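Long-range contacts in sugar ABC transporter substrate-binding protein, BlMnBP1 (Bifidobacterium animalis subsp. lactis ATCC 27673, PDB 6I5R), which binds mannobiose and probably delivers manno-oligosaccharides to an ABC transporter that supports growth on beta-mannan: residues A[36-41]-A[331-336]; A[27-32]-A[337-342]; A[397-402]-A[434-439]; A[222-227]-A[389-394]. One frame throughout, in Å; residues are numbered along the deposited sequence.

Interaction 1 (A[36-41]-A[331-336]); sequences IKTTIT and KEKQEA
CG2 of Ile36 stands anti to its own backbone N, and CG of Glu332 is turned likewise (chi1 -173°), which brings these two carbons within 3.3 Å of each other. The contact belongs to an alpha/beta lobe of the solute-binding-protein fold, where helix 331-346 lies over strand 38-44. The axes of 38-41 and 331-336 approach to 8.5 Å at an angle of 65°, so the helix runs across the strand. Side chains of Ile36 and Glu332 slide past one another in opposite directions, and CD1 of Ile36 reaches the carboxylate of Glu335. The Glu332 carboxylate ends near the carbonyl of Lys37, but both are acceptors and no bond forms. The apolar seat of the helix is the methyl of Ala336: its CB is 3.7 Å from Thr38 CG2, a methyl held between backbone N and carbonyl carbon, and 3.9 Å from Ile40 CG2. On the partly exposed flank, the extended chain of Lys333 crosses Thr38 obliquely, with CE 3.5 Å from OG1 of Thr38. Beyond CE, Lys333 NZ donates to a water at 3.0 Å, and that water gives a weak bond to Thr39 O.

Interaction 2 (A[27-32]-A[337-342]); sequences IKLGET and SMIFVK
Ile27 fills a hollow lined by Met338, Ile339 and Lys342 of helix 331-346, in a contact that seats the loop before strand 38-44 on the helix of an alpha/beta lobe. CD1 of Ile27 is the leading bump. CG of Met338, anti to its backbone N (chi1 -170°), meets this methyl at 3.5 Å, closer than usual carbon packing, and SD follows at 3.9 Å. The CG2 branch of Ile27 lies against Ile339 CG1. Leu29 makes the second bump and fits between Ile339 and Lys342. Its CD2 lies 3.7 Å from the carbonyl O of Ile339 and also touches Ile339 CG2, whereas CD1 lies 3.9 Å from CG of Lys342. In return, Ile339 sends CD1 to 3.5 Å from Thr32 O. The Lys342 chain is extended and runs past Ile27 in the opposite direction, its CD 3.9 Å from Ile27 CB. At its end NZ donates to Ile27 O over 2.9 Å, in the carbonyl plane on a lone pair, with a C=O...N angle of 138°. NZ also bonds to Tyr24 O, and the ammonium makes a cation-pi contact with Tyr24. An alanine in place of Lys342 would probably leave Ile27 O and Tyr24 O without this donor and open a gap beside Leu29 CD1. The contact thus pairs an apolar interlock with one buried lysine, whose charge is likely to be offset by two loop carbonyls and an aromatic ring.

Interaction 3 (A[397-402]-A[434-439]); sequences SDSELG and QKWAKA
An ST turn at Ser399, where helix 391-399 ends, meets Trp436 and Ala439 of the C-terminal helix 425-443. OG of Ser399, set between the backbone N and the carbonyl carbon (chi1 74°), accepts from Leu401 N at 3.0 Å with an N-H...O angle of 153°. The same hydroxyl bonds to Asn396 O, one turn back, so its rotation is fixed from two directions. Across the contact, OG lies 3.5 Å from Trp436 CE3. Leu401 adds its CD1 to that ring atom, also at 3.5 Å, its side chain running obliquely to that of the tryptophan. One helical turn along from Trp436, the methyl of Ala439 is 3.5 Å from Ser399 N and 3.7 Å from Ser399 CB, and it meets Asp398 CB at 4.0 Å. The small residues let the backbones come near, with 5.0 Å between CA of Ser399 and CA of Trp436. The indole is held elsewhere too: NE1 bonds to Leu222 O, and the ring makes an edge-to-face contact with Phe229. An alanine in place of Ser399 would probably leave Leu401 N without its turn acceptor and Leu401 less firmly set against the indole. Glu400, with positive phi (66°), takes the chain out of the helix, so the motif is an ST turn at the end of helix 391-399, followed by a positive-phi residue and packed on helix 425-443.

Interaction 4 (A[222-227]-A[389-394]); sequences LPTTKE and EDLLAN. With ZN (zinc ion), chain J.
The puckered pyrrolidine ring of Pro223 meets Leu391 and Leu392 through its CB and CG, and it is central to the packing. CB lies 3.8 Å from Leu391 CG, which is brought there by standing anti to its backbone N (chi1 -178°). The same CB is 3.7 Å from Leu392 CA, so the ring touches backbone as well as side chain where helix 391-399 begins. To one side of the proline, Leu222 CD2 meets Leu392 CD1 at 3.7 Å. To the other, the Thr224 CG2 methyl reaches Leu391 CD2 at 3.6 Å, the two side chains crossing at about a right angle. The hydroxyl of Thr224 turns instead to Gln220 O within its own helix.

Two flat groups, the Asp390 carboxylate and the Asn394 carboxamide, take no part in this packing and bind a zinc ion. The carboxylate is bidentate, with OD1 at 2.2 Å and OD2 at 2.1 Å from the metal, while Asn394 OD1 coordinates it at 2.3 Å. Asn394 ND2 donates to Asp390 OD2 over 2.8 Å, from above the carboxylate plane (72° out of it) and with the acceptor tilted from the amide plane; the N-H...O angle of 133° makes a bent bond. A water, Asp107 and Ser109 complete the site. The chemistry is therefore divided: no hydrogen bond joins the two segments, whose union is apolar, whereas the polar groups of Asp390 and of Asn394, in the first turn of 391-399, are gathered by the metal, whose charge would probably stabilise the carboxylate.

In the fold
The contacts form two clusters. Interactions 1 and 2 share helix 331-346, have centres 11 Å apart and touch, for instance where Ile36 CD1 meets Ile339 CD1 at 4.2 Å. Interactions 3 and 4 share helix 391-399, with centres 9 Å apart, and touch where Ala437 CB comes 3.2 Å from Lys226 O. Between the clusters the nearest atoms, those of interactions 2 and 4, are about 17 Å apart. Along the chain, interaction 1 is nested within interaction 2, and both cross interaction 4. The mannobiose pocket includes Asn45 to Asp48, directly after strand 38-44, and Asp320 and Tyr321, on strand 314-325 ahead of helix 331-346; none of the four contacts contains a pocket residue.

Interaction 1 (A[36-41]-A[331-336])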
loop_
_atom_site.group_PDB
_atom_site.type_symbol
_atom_site.label_atom_id
_atom_site.label_comp_id
_atom_site.label_asym_id
_atom_site.label_seq_id
_atom_site.Cartn_x
_atom_site.Cartn_y
_atom_site.Cartn_z
ATOM N N ILE A 36 21.255 21.497 -15.683
ATOM C CA ILE A 36 19.843 21.732 -15.911
ATOM C C ILE A 36 19.376 22.843 -14.996
ATOM O O ILE A 36 19.719 22.870 -13.801
ATOM C CB ILE A 36 19.021 20.450 -15.688
ATOM C CG1 ILE A 36 19.488 19.355 -16.641
ATOM C CG2 ILE A 36 17.546 20.731 -15.935
ATOM C CD1 ILE A 36 18.883 17.985 -16.304
ATOM N N LYS A 37 18.560 23.734 -15.551
ATOM C CA LYS A 37 17.844 24.767 -14.803
ATOM C C LYS A 37 16.370 24.635 -15.153
ATOM O O LYS A 37 15.953 24.998 -16.260
ATOM C CB LYS A 37 18.360 26.161 -15.156
ATOM C CG LYS A 37 19.884 26.328 -15.018
ATOM C CD LYS A 37 20.410 27.594 -15.686
ATOM C CE LYS A 37 21.921 27.752 -15.472
ATOM N NZ LYS A 37 22.639 26.457 -15.175
ATOM N N THR A 38 15.576 24.094 -14.232
ATOM C CA THR A 38 14.154 23.937 -14.503
ATOM C C THR A 38 13.411 23.740 -13.188
ATOM O O THR A 38 14.002 23.643 -12.102
ATOM C CB THR A 38 13.904 22.772 -15.459
ATOM O OG1 THR A 38 12.526 22.705 -15.818
ATOM C CG2 THR A 38 14.277 21.457 -14.807
ATOM N N THR A 39 12.094 23.656 -13.320
ATOM C CA THR A 39 11.195 23.393 -12.216
ATOM C C THR A 39 10.311 22.210 -12.563
ATOM O O THR A 39 9.775 22.129 -13.669
ATOM C CB THR A 39 10.336 24.611 -11.933
ATOM O OG1 THR A 39 11.173 25.711 -11.570
ATOM C CG2 THR A 39 9.390 24.319 -10.812
ATOM N N ILE A 40 10.152 21.311 -11.604
ATOM C CA ILE A 40 9.290 20.151 -11.756
ATOM C C ILE A 40 8.254 20.169 -10.649
ATOM O O ILE A 40 8.510 20.644 -9.538
ATOM C CB ILE A 40 10.115 18.852 -11.749
ATOM C CG1 ILE A 40 10.908 18.723 -10.457
ATOM C CG2 ILE A 40 11.079 18.883 -12.975
ATOM C CD1 ILE A 40 11.666 17.379 -10.310
ATOM N N THR A 41 7.071 19.652 -10.982
ATOM C CA THR A 41 5.933 19.572 -10.084
ATOM C C THR A 41 5.800 18.111 -9.686
ATOM O O THR A 41 5.692 17.234 -10.555
ATOM C CB THR A 41 4.661 20.107 -10.736
ATOM O OG1 THR A 41 4.803 21.524 -10.906
ATOM C CG2 THR A 41 3.446 19.864 -9.840
ATOM N N LYS A 331 12.225 17.011 -22.593
ATOM C CA LYS A 331 13.341 16.135 -22.242
ATOM C C LYS A 331 14.047 16.646 -20.984
ATOM O O LYS A 331 14.419 15.851 -20.107
ATOM C CB LYS A 331 14.343 15.983 -23.399
ATOM C CG LYS A 331 15.074 17.253 -23.825
ATOM C CD LYS A 331 16.433 16.986 -24.514
ATOM C CE LYS A 331 16.716 18.013 -25.643
ATOM N NZ LYS A 331 16.288 19.452 -25.389
ATOM N N GLU A 332 14.165 17.969 -20.839
ATOM C CA GLU A 332 14.832 18.535 -19.673
ATOM C C GLU A 332 14.103 18.142 -18.398
ATOM O O GLU A 332 14.725 17.680 -17.436
ATOM C CB GLU A 332 14.928 20.064 -19.811
ATOM C CG GLU A 332 15.750 20.771 -18.732
ATOM C CD GLU A 332 15.964 22.270 -19.016
ATOM O OE1 GLU A 332 15.026 22.937 -19.562
ATOM O OE2 GLU A 332 17.094 22.797 -18.718
ATOM N N LYS A 333 12.769 18.289 -18.386
ATOM C CA LYS A 333 12.006 17.984 -17.177
ATOM C C LYS A 333 11.925 16.487 -16.930
ATOM O O LYS A 333 11.885 16.054 -15.776
ATOM C CB LYS A 333 10.600 18.585 -17.259
ATOM C CG LYS A 333 10.644 20.109 -17.293
ATOM C CD LYS A 333 9.248 20.729 -17.189
ATOM C CE LYS A 333 9.333 22.256 -17.234
ATOM N NZ LYS A 333 8.072 22.850 -16.768
ATOM N N GLN A 334 11.880 15.684 -17.991
ATOM C CA GLN A 334 11.980 14.243 -17.805
ATOM C C GLN A 334 13.272 13.866 -17.092
ATOM O O GLN A 334 13.273 13.042 -16.169
ATOM C CB GLN A 334 11.890 13.530 -19.152
ATOM C CG GLN A 334 10.528 13.554 -19.792
ATOM C CD GLN A 334 10.441 12.631 -20.968
ATOM O OE1 GLN A 334 11.357 11.891 -21.221
ATOM N NE2 GLN A 334 9.315 12.647 -21.681
ATOM N N GLU A 335 14.388 14.459 -17.499
ATOM C CA GLU A 335 15.660 14.111 -16.882
ATOM C C GLU A 335 15.757 14.682 -15.475
ATOM O O GLU A 335 16.176 13.984 -14.538
ATOM C CB GLU A 335 16.814 14.618 -17.756
ATOM C CG GLU A 335 18.158 14.076 -17.316
ATOM C CD GLU A 335 19.318 14.687 -18.071
ATOM O OE1 GLU A 335 19.101 15.181 -19.211
ATOM O OE2 GLU A 335 20.443 14.637 -17.523
ATOM N N ALA A 336 15.318 15.928 -15.286
ATOM C CA ALA A 336 15.290 16.491 -13.944
ATOM C C ALA A 336 14.459 15.617 -13.014
ATOM O O ALA A 336 14.846 15.362 -11.875
ATOM C CB ALA A 336 14.732 17.907 -13.966
HETATM O O HOH W 1 6.447 21.553 -14.577
#

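Interaction 2 (A[27-32]-A[337-342])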
loop_
_atom_site.group_PDB
_atom_site.type_symbol
_atom_site.label_atom_id
_atom_site.label_comp_id
_atom_site.label_asym_id
_atom_site.label_seq_id
_atom_site.Cartn_x
_atom_site.Cartn_y
_atom_site.Cartn_z
ATOM N N ILE A 27 22.276 7.336 -14.694
ATOM C CA ILE A 27 22.394 8.609 -13.991
ATOM C C ILE A 27 23.454 8.468 -12.912
ATOM O O ILE A 27 23.356 7.585 -12.049
ATOM C CB ILE A 27 21.039 9.020 -13.388
ATOM C CG1 ILE A 27 20.016 9.252 -14.491
ATOM C CG2 ILE A 27 21.173 10.262 -12.528
ATOM C CD1 ILE A 27 18.665 9.516 -13.953
ATOM N N LYS A 28 24.421 9.385 -12.918
ATOM C CA LYS A 28 25.398 9.528 -11.845
ATOM C C LYS A 28 24.996 10.716 -10.990
ATOM O O LYS A 28 25.277 11.870 -11.355
ATOM C CB LYS A 28 26.778 9.730 -12.457
ATOM C CG LYS A 28 27.320 8.584 -13.401
ATOM C CD LYS A 28 28.560 9.128 -14.194
ATOM C CE LYS A 28 29.325 7.962 -14.819
ATOM N NZ LYS A 28 30.380 8.404 -15.797
ATOM N N LEU A 29 24.308 10.450 -9.881
ATOM C CA LEU A 29 23.837 11.540 -9.033
ATOM C C LEU A 29 24.984 12.462 -8.582
ATOM O O LEU A 29 25.996 12.006 -8.014
ATOM C CB LEU A 29 23.106 10.998 -7.813
ATOM C CG LEU A 29 21.755 10.424 -8.048
ATOM C CD1 LEU A 29 21.223 9.784 -6.740
ATOM C CD2 LEU A 29 20.773 11.489 -8.544
ATOM N N GLY A 30 24.825 13.783 -8.813
ATOM C CA GLY A 30 25.880 14.744 -8.528
ATOM C C GLY A 30 26.695 15.108 -9.730
ATOM O O GLY A 30 27.428 16.098 -9.694
ATOM N N GLU A 31 26.563 14.364 -10.809
ATOM C CA GLU A 31 27.274 14.696 -12.031
ATOM C C GLU A 31 26.335 14.853 -13.210
ATOM O O GLU A 31 26.405 15.864 -13.952
ATOM C CB GLU A 31 28.318 13.602 -12.288
ATOM C CG GLU A 31 29.413 13.641 -11.236
ATOM C CD GLU A 31 30.264 14.889 -11.312
ATOM O OE1 GLU A 31 30.145 15.620 -12.332
ATOM O OE2 GLU A 31 31.057 15.140 -10.358
ATOM N N THR A 32 25.439 13.886 -13.390
ATOM C CA THR A 32 24.486 13.944 -14.487
ATOM C C THR A 32 23.457 15.044 -14.269
ATOM O O THR A 32 22.967 15.237 -13.156
ATOM C CB THR A 32 23.750 12.611 -14.634
ATOM O OG1 THR A 32 24.711 11.552 -14.602
ATOM C CG2 THR A 32 22.934 12.552 -15.935
ATOM N N SER A 337 13.325 15.127 -13.511
ATOM C CA SER A 337 12.433 14.327 -12.675
ATOM C C SER A 337 13.064 12.985 -12.335
ATOM O O SER A 337 12.892 12.478 -11.223
ATOM C CB SER A 337 11.098 14.120 -13.392
ATOM O OG SER A 337 10.374 15.331 -13.541
ATOM N N MET A 338 13.785 12.387 -13.294
ATOM C CA MET A 338 14.390 11.077 -13.056
ATOM C C MET A 338 15.567 11.193 -12.098
ATOM O O MET A 338 15.807 10.285 -11.281
ATOM C CB MET A 338 14.818 10.437 -14.384
ATOM C CG MET A 338 15.228 8.989 -14.239
ATOM S SD MET A 338 15.553 8.124 -15.811
ATOM C CE MET A 338 14.084 8.427 -16.792
ATOM N N ILE A 339 16.289 12.314 -12.168
ATOM C CA ILE A 339 17.306 12.616 -11.165
ATOM C C ILE A 339 16.685 12.714 -9.775
ATOM O O ILE A 339 17.180 12.115 -8.820
ATOM C CB ILE A 339 18.051 13.906 -11.544
ATOM C CG1 ILE A 339 18.790 13.677 -12.862
ATOM C CG2 ILE A 339 18.985 14.334 -10.430
ATOM C CD1 ILE A 339 19.476 14.915 -13.441
ATOM N N PHE A 340 15.581 13.462 -9.633
ATOM C CA PHE A 340 14.955 13.581 -8.320
ATOM C C PHE A 340 14.447 12.229 -7.812
ATOM O O PHE A 340 14.576 11.918 -6.626
ATOM C CB PHE A 340 13.812 14.608 -8.368
ATOM C CG PHE A 340 13.119 14.772 -7.046
ATOM C CD1 PHE A 340 13.765 15.400 -5.995
ATOM C CD2 PHE A 340 11.848 14.276 -6.850
ATOM C CE1 PHE A 340 13.167 15.513 -4.765
ATOM C CE2 PHE A 340 11.231 14.396 -5.605
ATOM C CZ PHE A 340 11.893 15.025 -4.573
ATOM N N VAL A 341 13.845 11.417 -8.682
ATOM C CA VAL A 341 13.402 10.095 -8.238
ATOM C C VAL A 341 14.594 9.264 -7.780
ATOM O O VAL A 341 14.554 8.589 -6.746
ATOM C CB VAL A 341 12.622 9.383 -9.358
ATOM C CG1 VAL A 341 12.414 7.916 -9.014
ATOM C CG2 VAL A 341 11.293 10.056 -9.591
ATOM N N LYS A 342 15.674 9.275 -8.547
ATOM C CA LYS A 342 16.815 8.477 -8.132
ATOM C C LYS A 342 17.398 9.008 -6.830
ATOM O O LYS A 342 17.834 8.227 -5.974
ATOM C CB LYS A 342 17.885 8.454 -9.222
ATOM C CG LYS A 342 19.034 7.484 -8.929
ATOM C CD LYS A 342 19.806 7.110 -10.207
ATOM C CE LYS A 342 20.779 5.968 -9.983
ATOM N NZ LYS A 342 21.467 5.579 -11.253
#

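Interaction 3 (A[397-402]-A[434-439])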
loop_
_atom_site.group_PDB
_atom_site.type_symbol
_atom_site.label_atom_id
_atom_site.label_comp_id
_atom_site.label_asym_id
_atom_site.label_seq_id
_atom_site.Cartn_x
_atom_site.Cartn_y
_atom_site.Cartn_z
ATOM N N SER A 397 -10.497 -5.014 -14.075
ATOM C CA SER A 397 -11.335 -4.043 -14.756
ATOM C C SER A 397 -12.680 -4.650 -15.152
ATOM O O SER A 397 -13.745 -4.100 -14.830
ATOM C CB SER A 397 -10.571 -3.517 -15.967
ATOM O OG SER A 397 -11.393 -2.700 -16.758
ATOM N N ASP A 398 -12.670 -5.805 -15.813
ATOM C CA ASP A 398 -13.928 -6.357 -16.303
ATOM C C ASP A 398 -14.846 -6.810 -15.158
ATOM O O ASP A 398 -16.081 -6.747 -15.280
ATOM C CB ASP A 398 -13.630 -7.508 -17.268
ATOM C CG ASP A 398 -12.959 -7.047 -18.580
ATOM O OD1 ASP A 398 -13.012 -5.819 -18.948
ATOM O OD2 ASP A 398 -12.368 -7.948 -19.252
ATOM N N SER A 399 -14.271 -7.254 -14.031
ATOM C CA SER A 399 -15.062 -7.661 -12.887
ATOM C C SER A 399 -15.654 -6.479 -12.147
ATOM O O SER A 399 -16.620 -6.660 -11.396
ATOM C CB SER A 399 -14.200 -8.440 -11.903
ATOM O OG SER A 399 -13.339 -7.543 -11.219
ATOM N N GLU A 400 -15.040 -5.311 -12.274
ATOM C CA GLU A 400 -15.387 -4.109 -11.521
ATOM C C GLU A 400 -15.102 -4.249 -10.030
ATOM O O GLU A 400 -15.690 -3.530 -9.217
ATOM C CB GLU A 400 -16.858 -3.724 -11.756
ATOM C CG GLU A 400 -17.183 -3.421 -13.237
ATOM C CD GLU A 400 -16.736 -2.055 -13.662
ATOM O OE1 GLU A 400 -17.428 -1.438 -14.510
ATOM O OE2 GLU A 400 -15.673 -1.600 -13.180
ATOM N N LEU A 401 -14.224 -5.179 -9.641
ATOM C CA LEU A 401 -13.911 -5.390 -8.234
ATOM C C LEU A 401 -12.687 -4.619 -7.779
ATOM O O LEU A 401 -12.547 -4.346 -6.578
ATOM C CB LEU A 401 -13.664 -6.869 -7.961
ATOM C CG LEU A 401 -14.876 -7.766 -8.106
ATOM C CD1 LEU A 401 -14.509 -9.156 -7.634
ATOM C CD2 LEU A 401 -15.997 -7.272 -7.274
ATOM N N GLY A 402 -11.783 -4.293 -8.697
ATOM C CA GLY A 402 -10.692 -3.414 -8.333
ATOM C C GLY A 402 -9.939 -3.919 -7.123
ATOM O O GLY A 402 -9.709 -3.172 -6.161
ATOM N N GLN A 434 -19.253 -14.261 -8.590
ATOM C CA GLN A 434 -19.967 -14.373 -9.862
ATOM C C GLN A 434 -19.481 -13.316 -10.857
ATOM O O GLN A 434 -19.297 -13.604 -12.054
ATOM C CB GLN A 434 -21.481 -14.295 -9.588
ATOM C CG GLN A 434 -21.989 -15.568 -8.910
ATOM C CD GLN A 434 -23.253 -15.431 -8.061
ATOM O OE1 GLN A 434 -23.812 -14.339 -7.894
ATOM N NE2 GLN A 434 -23.696 -16.558 -7.509
ATOM N N LYS A 435 -19.190 -12.109 -10.369
ATOM C CA LYS A 435 -18.637 -11.071 -11.228
ATOM C C LYS A 435 -17.214 -11.410 -11.638
ATOM O O LYS A 435 -16.831 -11.211 -12.798
ATOM C CB LYS A 435 -18.674 -9.713 -10.529
ATOM C CG LYS A 435 -20.109 -9.185 -10.347
ATOM C CD LYS A 435 -20.208 -7.831 -9.671
ATOM C CE LYS A 435 -21.680 -7.432 -9.495
ATOM N NZ LYS A 435 -21.836 -6.196 -8.662
ATOM N N TRP A 436 -16.407 -11.912 -10.697
ATOM C CA TRP A 436 -15.042 -12.304 -11.029
ATOM C C TRP A 436 -15.033 -13.478 -11.984
ATOM O O TRP A 436 -14.269 -13.494 -12.952
ATOM C CB TRP A 436 -14.291 -12.682 -9.761
ATOM C CG TRP A 436 -12.849 -12.826 -9.919
ATOM C CD1 TRP A 436 -12.161 -13.988 -10.092
ATOM C CD2 TRP A 436 -11.880 -11.789 -9.852
ATOM N NE1 TRP A 436 -10.817 -13.736 -10.155
ATOM C CE2 TRP A 436 -10.621 -12.388 -10.011
ATOM C CE3 TRP A 436 -11.956 -10.405 -9.703
ATOM C CZ2 TRP A 436 -9.454 -11.659 -10.026
ATOM C CZ3 TRP A 436 -10.806 -9.694 -9.708
ATOM C CH2 TRP A 436 -9.565 -10.313 -9.882
ATOM N N ALA A 437 -15.907 -14.451 -11.737
ATOM C CA ALA A 437 -15.934 -15.659 -12.544
ATOM C C ALA A 437 -16.199 -15.337 -14.013
ATOM O O ALA A 437 -15.578 -15.937 -14.896
ATOM C CB ALA A 437 -16.966 -16.625 -11.971
ATOM N N LYS A 438 -17.070 -14.353 -14.291
ATOM C CA LYS A 438 -17.325 -13.951 -15.671
ATOM C C LYS A 438 -16.108 -13.265 -16.253
ATOM O O LYS A 438 -15.771 -13.469 -17.423
ATOM C CB LYS A 438 -18.551 -13.037 -15.748
ATOM C CG LYS A 438 -19.845 -13.844 -15.681
ATOM C CD LYS A 438 -21.080 -13.034 -15.283
ATOM C CE LYS A 438 -21.477 -12.022 -16.323
ATOM N NZ LYS A 438 -22.910 -11.592 -16.004
ATOM N N ALA A 439 -15.429 -12.453 -15.441
ATOM C CA ALA A 439 -14.269 -11.719 -15.915
ATOM C C ALA A 439 -13.096 -12.655 -16.195
ATOM O O ALA A 439 -12.340 -12.447 -17.154
ATOM C CB ALA A 439 -13.888 -10.656 -14.887
#

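Interaction 4 (A[222-227]-A[389-394])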
loop_
_atom_site.group_PDB
_atom_site.type_symbol
_atom_site.label_atom_id
_atom_site.label_comp_id
_atom_site.label_asym_id
_atom_site.label_seq_id
_atom_site.Cartn_x
_atom_site.Cartn_y
_atom_site.Cartn_z
ATOM N N LEU A 222 -5.000 -15.810 -8.688
ATOM C CA LEU A 222 -6.215 -15.005 -8.580
ATOM C C LEU A 222 -6.890 -14.740 -9.914
ATOM O O LEU A 222 -8.096 -15.021 -10.027
ATOM C CB LEU A 222 -5.875 -13.689 -7.863
ATOM C CG LEU A 222 -6.985 -12.655 -7.637
ATOM C CD1 LEU A 222 -8.056 -13.186 -6.757
ATOM C CD2 LEU A 222 -6.386 -11.374 -7.002
ATOM N N PRO A 223 -6.209 -14.222 -10.943
ATOM C CA PRO A 223 -6.894 -13.919 -12.202
ATOM C C PRO A 223 -7.158 -15.133 -13.077
ATOM O O PRO A 223 -7.801 -14.981 -14.116
ATOM C CB PRO A 223 -5.934 -12.927 -12.893
ATOM C CG PRO A 223 -4.584 -13.330 -12.393
ATOM C CD PRO A 223 -4.823 -13.715 -10.943
ATOM N N THR A 224 -6.717 -16.328 -12.680
ATOM C CA THR A 224 -7.077 -17.537 -13.402
ATOM C C THR A 224 -8.040 -18.418 -12.625
ATOM O O THR A 224 -8.372 -19.501 -13.116
ATOM C CB THR A 224 -5.834 -18.351 -13.770
ATOM O OG1 THR A 224 -5.143 -18.736 -12.578
ATOM C CG2 THR A 224 -4.879 -17.557 -14.648
ATOM N N THR A 225 -8.496 -17.982 -11.438
ATOM C CA THR A 225 -9.405 -18.740 -10.575
ATOM C C THR A 225 -10.790 -18.106 -10.613
ATOM O O THR A 225 -10.936 -16.925 -10.308
ATOM C CB THR A 225 -8.892 -18.750 -9.134
ATOM O OG1 THR A 225 -7.587 -19.342 -9.116
ATOM C CG2 THR A 225 -9.858 -19.485 -8.193
ATOM N N LYS A 226 -11.814 -18.891 -10.951
ATOM C CA LYS A 226 -13.121 -18.280 -11.175
ATOM C C LYS A 226 -13.783 -17.775 -9.896
ATOM O O LYS A 226 -14.481 -16.752 -9.925
ATOM C CB LYS A 226 -14.050 -19.261 -11.865
ATOM C CG LYS A 226 -13.900 -19.223 -13.350
ATOM C CD LYS A 226 -14.586 -20.409 -13.964
ATOM C CE LYS A 226 -14.570 -20.315 -15.503
ATOM N NZ LYS A 226 -15.228 -21.475 -16.165
ATOM N N GLU A 227 -13.624 -18.474 -8.775
ATOM C CA GLU A 227 -14.278 -18.078 -7.524
ATOM C C GLU A 227 -13.257 -18.013 -6.391
ATOM O O GLU A 227 -13.294 -18.804 -5.430
ATOM C CB GLU A 227 -15.428 -19.025 -7.186
ATOM C CG GLU A 227 -16.562 -19.031 -8.178
ATOM C CD GLU A 227 -17.808 -19.720 -7.613
ATOM O OE1 GLU A 227 -17.833 -20.982 -7.527
ATOM O OE2 GLU A 227 -18.745 -18.996 -7.213
ATOM N N GLU A 389 1.169 -10.705 -18.062
ATOM C CA GLU A 389 1.459 -9.582 -17.175
ATOM C C GLU A 389 0.217 -8.737 -16.936
ATOM O O GLU A 389 0.049 -8.168 -15.853
ATOM C CB GLU A 389 2.576 -8.746 -17.788
ATOM C CG GLU A 389 3.354 -7.863 -16.823
ATOM C CD GLU A 389 4.591 -7.228 -17.482
ATOM O OE1 GLU A 389 4.695 -7.271 -18.712
ATOM O OE2 GLU A 389 5.456 -6.685 -16.769
ATOM N N ASP A 390 -0.662 -8.682 -17.922
ATOM C CA ASP A 390 -1.826 -7.812 -17.949
ATOM C C ASP A 390 -3.090 -8.512 -17.474
ATOM O O ASP A 390 -4.156 -7.884 -17.408
ATOM C CB ASP A 390 -2.026 -7.298 -19.384
ATOM C CG ASP A 390 -2.990 -6.138 -19.453
ATOM O OD1 ASP A 390 -3.095 -5.397 -18.457
ATOM O OD2 ASP A 390 -3.654 -5.952 -20.495
ATOM N N LEU A 391 -2.996 -9.798 -17.139
ATOM C CA LEU A 391 -4.199 -10.575 -16.896
ATOM C C LEU A 391 -4.930 -10.092 -15.641
ATOM O O LEU A 391 -6.157 -9.948 -15.653
ATOM C CB LEU A 391 -3.835 -12.056 -16.771
ATOM C CG LEU A 391 -5.066 -12.920 -16.572
ATOM C CD1 LEU A 391 -5.920 -12.912 -17.832
ATOM C CD2 LEU A 391 -4.680 -14.331 -16.192
ATOM N N LEU A 392 -4.202 -9.821 -14.567
ATOM C CA LEU A 392 -4.870 -9.362 -13.347
ATOM C C LEU A 392 -5.553 -8.020 -13.582
ATOM O O LEU A 392 -6.694 -7.811 -13.161
ATOM C CB LEU A 392 -3.893 -9.259 -12.176
ATOM C CG LEU A 392 -4.527 -8.693 -10.889
ATOM C CD1 LEU A 392 -5.512 -9.657 -10.218
ATOM C CD2 LEU A 392 -3.392 -8.282 -9.954
ATOM N N ALA A 393 -4.862 -7.086 -14.236
ATOM C CA ALA A 393 -5.456 -5.776 -14.462
ATOM C C ALA A 393 -6.744 -5.894 -15.269
ATOM O O ALA A 393 -7.730 -5.197 -14.992
ATOM C CB ALA A 393 -4.455 -4.859 -15.168
ATOM N N ASN A 394 -6.766 -6.805 -16.247
ATOM C CA ASN A 394 -7.895 -6.929 -17.148
ATOM C C ASN A 394 -9.073 -7.640 -16.498
ATOM O O ASN A 394 -10.227 -7.260 -16.704
ATOM C CB ASN A 394 -7.448 -7.669 -18.403
ATOM C CG ASN A 394 -6.510 -6.843 -19.265
ATOM O OD1 ASN A 394 -6.188 -5.673 -18.971
ATOM N ND2 ASN A 394 -6.004 -7.477 -20.295
HETATM ZN ZN ZN J . -4.547 -4.240 -19.641
HETATM O O HOH W 2 -5.789 -4.979 -21.209
#